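Local coordinates for protein importin subunit beta-1 (Saccharomyces cerevisiae, PDB 3ND2) that carries proteins into the nucleus as the importin beta subunit, partnering importin alpha, which binds the classical nuclear localization signal of the cargo, at residues Gln8-Ser13 against Ile59-Thr64; Asn36-Ala41 against Thr86-Glu91; Asn67-Lys72 against Ala120-Ile125. All coordinates share one frame; numbering follows the deposited sequence.

Contact 1. Residues Gln8-Ser13 against Ile59-Thr64; sequences QLLENS and ILAALT
Leu10 reaches across from helix 3-15 and lays its two methyls on separate parts of helix 55-66. CD1 sits against Ala61, 3.8 Å from its CB, while CD2 lies 3.4 Å from OG1 of Thr64, one turn further along. With CG anti to the carbonyl carbon (chi1 -73°), the branch extends toward that helix and crosses the Thr64 side chain at a slant. The return contact comes from Leu60, whose CD2 presses on the backbone of the first helix, 3.3 Å from Leu10 O and 4.0 Å from Leu10 CB. That carbonyl is occupied from within its own helix as well: Ser13 OG donates to Leu10 O at 2.6 Å, in the carbonyl plane and on a lone pair. An alanine at Leu10 would keep CB beside Leu60 but is likely to open a gap over Ala61 and Thr64.

The tight part is centred on the buried Leu10, with Ala61, Leu60 and Thr64 round it. Toward Glu11 and Ser13, partly exposed and barely covered by the second helix, the contact thins; Glu11 points away from that helix, which no hydrogen bond joins to the first. The short segments cross at 80°, their axes 9.9 Å apart. Val47 of helix 37-48 also touches Ala61. This is helix-on-helix stacking between successive repeats of a HEAT solenoid, here HEAT 1 on HEAT 2.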
loop_
_atom_site.group_PDB
_atom_site.type_symbol
_atom_site.label_atom_id
_atom_site.label_comp_id
_atom_site.label_asym_id
_atom_site.label_seq_id
_atom_site.Cartn_x
_atom_site.Cartn_y
_atom_site.Cartn_z
ATOM N N GLN A 8 27.292 11.755 28.782
ATOM C CA GLN A 8 27.945 12.805 27.987
ATOM C C GLN A 8 28.297 12.324 26.573
ATOM O O GLN A 8 28.231 13.092 25.612
ATOM C CB GLN A 8 29.188 13.333 28.717
ATOM C CG GLN A 8 29.900 14.510 28.039
ATOM C CD GLN A 8 29.308 15.874 28.383
ATOM O OE1 GLN A 8 28.119 16.130 28.174
ATOM N NE2 GLN A 8 30.152 16.766 28.902
ATOM N N LEU A 9 28.653 11.045 26.466
ATOM C CA LEU A 9 28.937 10.400 25.185
ATOM C C LEU A 9 27.710 10.359 24.260
ATOM O O LEU A 9 27.840 10.527 23.048
ATOM C CB LEU A 9 29.435 8.974 25.431
ATOM C CG LEU A 9 30.687 8.440 24.726
ATOM C CD1 LEU A 9 30.802 6.939 25.004
ATOM C CD2 LEU A 9 30.726 8.726 23.220
ATOM N N LEU A 10 26.535 10.110 24.844
ATOM C CA LEU A 10 25.259 10.048 24.118
ATOM C C LEU A 10 24.827 11.434 23.645
ATOM O O LEU A 10 24.512 11.644 22.467
ATOM C CB LEU A 10 24.165 9.458 25.017
ATOM C CG LEU A 10 24.178 7.967 25.347
ATOM C CD1 LEU A 10 23.415 7.738 26.636
ATOM C CD2 LEU A 10 23.598 7.137 24.213
ATOM N N GLU A 11 24.824 12.371 24.588
ATOM C CA GLU A 11 24.571 13.778 24.323
ATOM C C GLU A 11 25.449 14.325 23.197
ATOM O O GLU A 11 24.963 15.063 22.354
ATOM C CB GLU A 11 24.748 14.586 25.611
ATOM C CG GLU A 11 23.838 14.102 26.739
ATOM C CD GLU A 11 24.216 14.641 28.109
ATOM O OE1 GLU A 11 25.405 14.948 28.342
ATOM O OE2 GLU A 11 23.309 14.743 28.964
ATOM N N ASN A 12 26.728 13.951 23.179
ATOM C CA ASN A 12 27.644 14.351 22.099
ATOM C C ASN A 12 27.278 13.756 20.731
ATOM O O ASN A 12 27.456 14.405 19.701
ATOM C CB ASN A 12 29.098 13.974 22.432
ATOM C CG ASN A 12 29.691 14.794 23.570
ATOM O OD1 ASN A 12 29.314 15.941 23.796
ATOM N ND2 ASN A 12 30.637 14.200 24.288
ATOM N N SER A 13 26.775 12.519 20.733
ATOM C CA SER A 13 26.509 11.771 19.492
ATOM C C SER A 13 25.463 12.411 18.568
ATOM O O SER A 13 25.433 12.115 17.374
ATOM C CB SER A 13 26.174 10.296 19.784
ATOM O OG SER A 13 24.925 10.133 20.446
ATOM N N ILE A 59 16.469 10.032 28.298
ATOM C CA ILE A 59 15.589 9.587 27.215
ATOM C C ILE A 59 16.388 9.003 26.043
ATOM O O ILE A 59 15.987 7.994 25.459
ATOM C CB ILE A 59 14.659 10.731 26.736
ATOM C CG1 ILE A 59 13.662 11.099 27.841
ATOM C CG2 ILE A 59 13.933 10.364 25.434
ATOM C CD1 ILE A 59 12.938 12.432 27.605
ATOM N N LEU A 60 17.517 9.634 25.715
ATOM C CA LEU A 60 18.443 9.110 24.707
ATOM C C LEU A 60 18.988 7.726 25.063
ATOM O O LEU A 60 19.064 6.852 24.204
ATOM C CB LEU A 60 19.610 10.077 24.479
ATOM C CG LEU A 60 20.063 10.187 23.030
ATOM C CD1 LEU A 60 18.904 10.665 22.157
ATOM C CD2 LEU A 60 21.248 11.137 22.898
ATOM N N ALA A 61 19.374 7.534 26.321
ATOM C CA ALA A 61 19.877 6.245 26.784
ATOM C C ALA A 61 18.886 5.105 26.529
ATOM O O ALA A 61 19.287 4.017 26.104
ATOM C CB ALA A 61 20.228 6.318 28.253
ATOM N N ALA A 62 17.601 5.364 26.781
ATOM C CA ALA A 62 16.548 4.373 26.569
ATOM C C ALA A 62 16.334 4.069 25.091
ATOM O O ALA A 62 16.250 2.907 24.697
ATOM C CB ALA A 62 15.234 4.826 27.219
ATOM N N LEU A 63 16.253 5.112 24.275
ATOM C CA LEU A 63 15.939 4.943 22.865
ATOM C C LEU A 63 17.101 4.415 22.042
ATOM O O LEU A 63 16.885 3.808 20.994
ATOM C CB LEU A 63 15.392 6.237 22.260
ATOM C CG LEU A 63 14.080 6.841 22.794
ATOM C CD1 LEU A 63 13.555 7.893 21.814
ATOM C CD2 LEU A 63 12.988 5.802 23.100
ATOM N N THR A 64 18.330 4.640 22.501
ATOM C CA THR A 64 19.496 4.073 21.820
ATOM C C THR A 64 19.708 2.608 22.212
ATOM O O THR A 64 20.198 1.809 21.418
ATOM C CB THR A 64 20.793 4.920 22.000
ATOM O OG1 THR A 64 21.348 4.709 23.301
ATOM C CG2 THR A 64 20.524 6.408 21.788
#

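Contact 2. Residues Asn36-Ala41 against Thr86-Glu91; sequences NFLQFA and TQVSPE
Val88 brings its CG2 methyl up to the rim of the Phe37 ring, 3.6 Å from CD2 and near the ring plane, so the methyl meets the edge of the aromatic and not its face. The pair ties the start of HEAT 2 to the connection that leads into HEAT 3 of the solenoid: Phe37 opens helix 37-48, and Val88 lies in the short connection between helix 74-87 and helix 90-104. Next to it Leu38 spreads along the same connection. Its CB lies 4.1 Å from Gln87 O, and CD1 lies 3.8 Å from Ser89 N. The other Val88 methyl, CG1, stands a looser 4.3 Å from Leu38 CG. No hydrogen bond crosses; the contact is made by apolar side chains against one another and against the backbone of the connection.

The torsions divide the work at Val88: CG1 is anti to the backbone N (chi1 -167°), while CG2 stands beside that N and meets the phenyl. Both segments are set in place by helix ends. On one side Asn36 is the N-cap of helix 37-48, though the capping bond from Gln39 N to its OD1 is weak. On the other, Ser89 is the N-cap of helix 90-104, its OG bonded to Ala92 N, while Val88 O takes a hydrogen bond from Lys93 NZ. Arg83 adds a cation-pi contact to the Phe37 ring, and Ala92 touches Leu38 as well. Further out, at the exposed end of helix 74-87, the Gln87 side chain turns back from the contact. There its NE2 donates to Thr86 OG1 at 2.9 Å, a bent bond of 138° with the oxygen 27° out of the amide plane.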
loop_
_atom_site.group_PDB
_atom_site.type_symbol
_atom_site.label_atom_id
_atom_site.label_comp_id
_atom_site.label_asym_id
_atom_site.label_seq_id
_atom_site.Cartn_x
_atom_site.Cartn_y
_atom_site.Cartn_z
ATOM N N ASN A 36 31.808 -4.774 23.998
ATOM C CA ASN A 36 31.198 -5.154 25.270
ATOM C C ASN A 36 29.736 -4.692 25.317
ATOM O O ASN A 36 29.428 -3.606 25.837
ATOM C CB ASN A 36 31.996 -4.553 26.433
ATOM C CG ASN A 36 31.675 -5.201 27.779
ATOM O OD1 ASN A 36 30.723 -5.978 27.913
ATOM N ND2 ASN A 36 32.480 -4.876 28.787
ATOM N N PHE A 37 28.837 -5.505 24.760
ATOM C CA PHE A 37 27.427 -5.114 24.700
ATOM C C PHE A 37 26.800 -5.034 26.078
ATOM O O PHE A 37 26.027 -4.115 26.362
ATOM C CB PHE A 37 26.593 -6.031 23.804
ATOM C CG PHE A 37 25.202 -5.506 23.549
ATOM C CD1 PHE A 37 25.005 -4.379 22.738
ATOM C CD2 PHE A 37 24.089 -6.117 24.133
ATOM C CE1 PHE A 37 23.713 -3.876 22.505
ATOM C CE2 PHE A 37 22.785 -5.619 23.902
ATOM C CZ PHE A 37 22.604 -4.498 23.085
ATOM N N LEU A 38 27.123 -6.014 26.916
ATOM C CA LEU A 38 26.729 -6.023 28.315
ATOM C C LEU A 38 26.875 -4.637 28.958
ATOM O O LEU A 38 25.897 -4.088 29.479
ATOM C CB LEU A 38 27.549 -7.078 29.078
ATOM C CG LEU A 38 27.171 -7.417 30.516
ATOM C CD1 LEU A 38 27.521 -8.867 30.843
ATOM C CD2 LEU A 38 27.880 -6.480 31.481
ATOM N N GLN A 39 28.089 -4.088 28.899
ATOM C CA GLN A 39 28.432 -2.796 29.504
ATOM C C GLN A 39 27.708 -1.647 28.821
ATOM O O GLN A 39 27.308 -0.688 29.480
ATOM C CB GLN A 39 29.951 -2.577 29.460
ATOM C CG GLN A 39 30.469 -1.335 30.201
ATOM C CD GLN A 39 31.914 -0.973 29.832
ATOM O OE1 GLN A 39 32.785 -1.843 29.731
ATOM N NE2 GLN A 39 32.169 0.319 29.643
ATOM N N PHE A 40 27.533 -1.751 27.507
ATOM C CA PHE A 40 26.794 -0.751 26.738
ATOM C C PHE A 40 25.331 -0.680 27.202
ATOM O O PHE A 40 24.784 0.414 27.393
ATOM C CB PHE A 40 26.868 -1.083 25.241
ATOM C CG PHE A 40 25.997 -0.217 24.372
ATOM C CD1 PHE A 40 26.516 0.926 23.759
ATOM C CD2 PHE A 40 24.661 -0.553 24.142
ATOM C CE1 PHE A 40 25.711 1.732 22.947
ATOM C CE2 PHE A 40 23.847 0.244 23.328
ATOM C CZ PHE A 40 24.372 1.390 22.727
ATOM N N ALA A 41 24.716 -1.852 27.375
ATOM C CA ALA A 41 23.310 -1.965 27.730
ATOM C C ALA A 41 23.107 -1.605 29.190
ATOM O O ALA A 41 22.082 -1.012 29.561
ATOM C CB ALA A 41 22.816 -3.364 27.452
ATOM N N THR A 86 22.666 -14.063 24.225
ATOM C CA THR A 86 23.930 -14.772 24.420
ATOM C C THR A 86 25.081 -13.899 24.944
ATOM O O THR A 86 25.993 -14.414 25.609
ATOM C CB THR A 86 24.383 -15.522 23.133
ATOM O OG1 THR A 86 24.657 -14.584 22.085
ATOM C CG2 THR A 86 23.319 -16.508 22.668
ATOM N N GLN A 87 25.035 -12.597 24.663
ATOM C CA GLN A 87 26.127 -11.693 25.033
ATOM C C GLN A 87 25.929 -10.976 26.360
ATOM O O GLN A 87 26.883 -10.473 26.942
ATOM C CB GLN A 87 26.430 -10.689 23.910
ATOM C CG GLN A 87 26.892 -11.331 22.607
ATOM C CD GLN A 87 27.836 -12.509 22.813
ATOM O OE1 GLN A 87 28.906 -12.382 23.430
ATOM N NE2 GLN A 87 27.443 -13.669 22.292
ATOM N N VAL A 88 24.697 -10.940 26.844
ATOM C CA VAL A 88 24.406 -10.347 28.147
ATOM C C VAL A 88 24.104 -11.441 29.186
ATOM O O VAL A 88 23.292 -12.334 28.941
ATOM C CB VAL A 88 23.261 -9.296 28.060
ATOM C CG1 VAL A 88 23.198 -8.468 29.335
ATOM C CG2 VAL A 88 23.477 -8.367 26.881
ATOM N N SER A 89 24.769 -11.373 30.336
ATOM C CA SER A 89 24.542 -12.349 31.406
ATOM C C SER A 89 23.128 -12.205 31.991
ATOM O O SER A 89 22.574 -11.106 31.978
ATOM C CB SER A 89 25.599 -12.200 32.508
ATOM O OG SER A 89 25.381 -11.028 33.279
ATOM N N PRO A 90 22.541 -13.314 32.506
ATOM C CA PRO A 90 21.195 -13.236 33.074
ATOM C C PRO A 90 21.105 -12.243 34.234
ATOM O O PRO A 90 20.054 -11.631 34.436
ATOM C CB PRO A 90 20.920 -14.669 33.551
ATOM C CG PRO A 90 22.261 -15.307 33.649
ATOM C CD PRO A 90 23.085 -14.683 32.584
ATOM N N GLU A 91 22.208 -12.080 34.967
ATOM C CA GLU A 91 22.287 -11.117 36.065
ATOM C C GLU A 91 22.283 -9.661 35.581
ATOM O O GLU A 91 21.592 -8.827 36.168
ATOM C CB GLU A 91 23.507 -11.385 36.947
ATOM C CG GLU A 91 23.505 -12.749 37.639
ATOM C CD GLU A 91 24.008 -13.870 36.746
ATOM O OE1 GLU A 91 24.871 -13.614 35.885
ATOM O OE2 GLU A 91 23.558 -15.019 36.915
#

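Contact 3. Residues Asn67-Lys72 against Ala120-Ile125; sequences NELVSK and AAIADI
Leu69 is the larger of two bumps on the 67-72 loop, and it fits against the side of helix 109-126 formed by Ala121, Ile122 and Ile125. The setting is a HEAT solenoid, where the link from helix 55-66 to helix 74-87 rests on a helix of HEAT 3. Leu69 CD1 comes 3.7 Å from Ile122 CG1, the two side chains crossing at a slant. Nearer its root, Leu69 CB meets CD1 of Ile125 at 3.8 Å; the same methyl also reaches Leu69 O. Trp84 of helix 74-87 touches Leu69, Ile122 and Ile125, and Phe37 of helix 37-48 also packs on the leucine.

Val70 is the second, smaller bump. It settles where the helix surface is shallow: the Ala121 methyl puts up little relief, and Val70 CG2 approaches its CB to 3.5 Å. The backbones are therefore close here, Val70 and Ala121 having their CA atoms 5.9 Å apart. One turn on, Asp124 raises a wall beside the valine, the two side chains crossing at about a right angle. Its two oxygens have different neighbours: OD1 is hydrogen-bonded to Ser165 OG, while OD2 borders the apolar methyl, 3.7 Å from Val70 CG2.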
loop_
_atom_site.group_PDB
_atom_site.type_symbol
_atom_site.label_atom_id
_atom_site.label_comp_id
_atom_site.label_asym_id
_atom_site.label_seq_id
_atom_site.Cartn_x
_atom_site.Cartn_y
_atom_site.Cartn_z
ATOM N N ASN A 67 16.992 0.748 20.242
ATOM C CA ASN A 67 17.372 0.622 18.837
ATOM C C ASN A 67 18.538 -0.345 18.601
ATOM O O ASN A 67 18.920 -0.605 17.460
ATOM C CB ASN A 67 17.668 1.993 18.226
ATOM C CG ASN A 67 16.412 2.811 17.970
ATOM O OD1 ASN A 67 15.299 2.280 17.849
ATOM N ND2 ASN A 67 16.595 4.121 17.865
ATOM N N GLU A 68 19.096 -0.876 19.686
ATOM C CA GLU A 68 20.092 -1.952 19.604
ATOM C C GLU A 68 19.502 -3.317 19.974
ATOM O O GLU A 68 20.203 -4.319 19.986
ATOM C CB GLU A 68 21.313 -1.626 20.457
ATOM C CG GLU A 68 22.159 -0.502 19.889
ATOM C CD GLU A 68 22.714 -0.809 18.500
ATOM O OE1 GLU A 68 23.604 -1.676 18.379
ATOM O OE2 GLU A 68 22.269 -0.178 17.525
ATOM N N LEU A 69 18.203 -3.344 20.257
ATOM C CA LEU A 69 17.509 -4.581 20.582
ATOM C C LEU A 69 16.491 -4.924 19.518
ATOM O O LEU A 69 16.176 -6.098 19.289
ATOM C CB LEU A 69 16.808 -4.457 21.938
ATOM C CG LEU A 69 17.672 -4.055 23.136
ATOM C CD1 LEU A 69 16.796 -3.705 24.320
ATOM C CD2 LEU A 69 18.682 -5.137 23.484
ATOM N N VAL A 70 15.997 -3.880 18.856
ATOM C CA VAL A 70 14.836 -3.966 17.992
ATOM C C VAL A 70 15.037 -3.197 16.674
ATOM O O VAL A 70 15.602 -2.099 16.660
ATOM C CB VAL A 70 13.574 -3.524 18.785
ATOM C CG1 VAL A 70 12.482 -2.979 17.886
ATOM C CG2 VAL A 70 13.062 -4.696 19.598
ATOM N N SER A 71 14.575 -3.805 15.579
ATOM C CA SER A 71 14.734 -3.267 14.225
ATOM C C SER A 71 13.545 -3.630 13.334
ATOM O O SER A 71 12.813 -4.586 13.617
ATOM C CB SER A 71 16.037 -3.783 13.600
ATOM O OG SER A 71 16.307 -3.161 12.353
ATOM N N LYS A 72 13.359 -2.856 12.264
ATOM C CA LYS A 72 12.374 -3.163 11.220
ATOM C C LYS A 72 12.959 -4.082 10.147
ATOM O O LYS A 72 12.233 -4.610 9.298
ATOM C CB LYS A 72 11.839 -1.881 10.571
ATOM C CG LYS A 72 11.034 -0.980 11.504
ATOM C CD LYS A 72 9.863 -1.713 12.167
ATOM C CE LYS A 72 8.838 -0.735 12.730
ATOM N NZ LYS A 72 7.971 -0.148 11.651
ATOM N N ALA A 120 9.171 -2.877 26.129
ATOM C CA ALA A 120 8.512 -3.570 25.021
ATOM C C ALA A 120 9.497 -4.260 24.086
ATOM O O ALA A 120 9.218 -5.352 23.600
ATOM C CB ALA A 120 7.649 -2.596 24.223
ATOM N N ALA A 121 10.619 -3.596 23.806
ATOM C CA ALA A 121 11.713 -4.169 23.015
ATOM C C ALA A 121 12.402 -5.364 23.716
ATOM O O ALA A 121 12.732 -6.364 23.088
ATOM C CB ALA A 121 12.720 -3.096 22.678
ATOM N N ILE A 122 12.626 -5.267 25.014
ATOM C CA ILE A 122 13.171 -6.403 25.743
ATOM C C ILE A 122 12.139 -7.551 25.765
ATOM O O ILE A 122 12.504 -8.724 25.615
ATOM C CB ILE A 122 13.615 -6.015 27.183
ATOM C CG1 ILE A 122 14.674 -4.907 27.138
ATOM C CG2 ILE A 122 14.103 -7.263 27.977
ATOM C CD1 ILE A 122 14.980 -4.288 28.491
ATOM N N ALA A 123 10.859 -7.212 25.942
ATOM C CA ALA A 123 9.778 -8.205 25.944
ATOM C C ALA A 123 9.668 -8.928 24.601
ATOM O O ALA A 123 9.452 -10.138 24.568
ATOM C CB ALA A 123 8.456 -7.560 26.314
ATOM N N ASP A 124 9.827 -8.183 23.505
ATOM C CA ASP A 124 9.856 -8.737 22.141
ATOM C C ASP A 124 10.774 -9.957 22.047
ATOM O O ASP A 124 10.418 -10.980 21.462
ATOM C CB ASP A 124 10.366 -7.681 21.145
ATOM C CG ASP A 124 9.263 -6.775 20.599
ATOM O OD1 ASP A 124 8.084 -6.890 21.027
ATOM O OD2 ASP A 124 9.586 -5.933 19.724
ATOM N N ILE A 125 11.966 -9.816 22.623
ATOM C CA ILE A 125 13.004 -10.836 22.578
ATOM C C ILE A 125 12.702 -11.960 23.561
ATOM O O ILE A 125 12.730 -13.135 23.198
ATOM C CB ILE A 125 14.394 -10.224 22.901
ATOM C CG1 ILE A 125 14.747 -9.141 21.883
ATOM C CG2 ILE A 125 15.474 -11.312 22.959
ATOM C CD1 ILE A 125 15.737 -8.118 22.374
#

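Overall arrangement
The three contacts run down the N-terminal end of the solenoid, through HEAT 1 to HEAT 3. Contact 1 closes before contact 3 opens, and the two adjoin in sequence along residues 59-72; their centres are about 17 Å apart. Contact 2 alternates with each of the others along the chain. It lies closest to contact 3, about 15 Å between centres, and touches it directly: Phe37 CE1 packs 3.9 Å from Glu68 CB, and Phe37 CZ is 4.0 Å from Leu69 CD2. Glu68 in turn forms salt bridges with Arg83 and Lys30. The centres of contacts 1 and 2 are about 18 Å apart, and the two do not touch, though helices 37-48 and 55-66 follow each other in the chain.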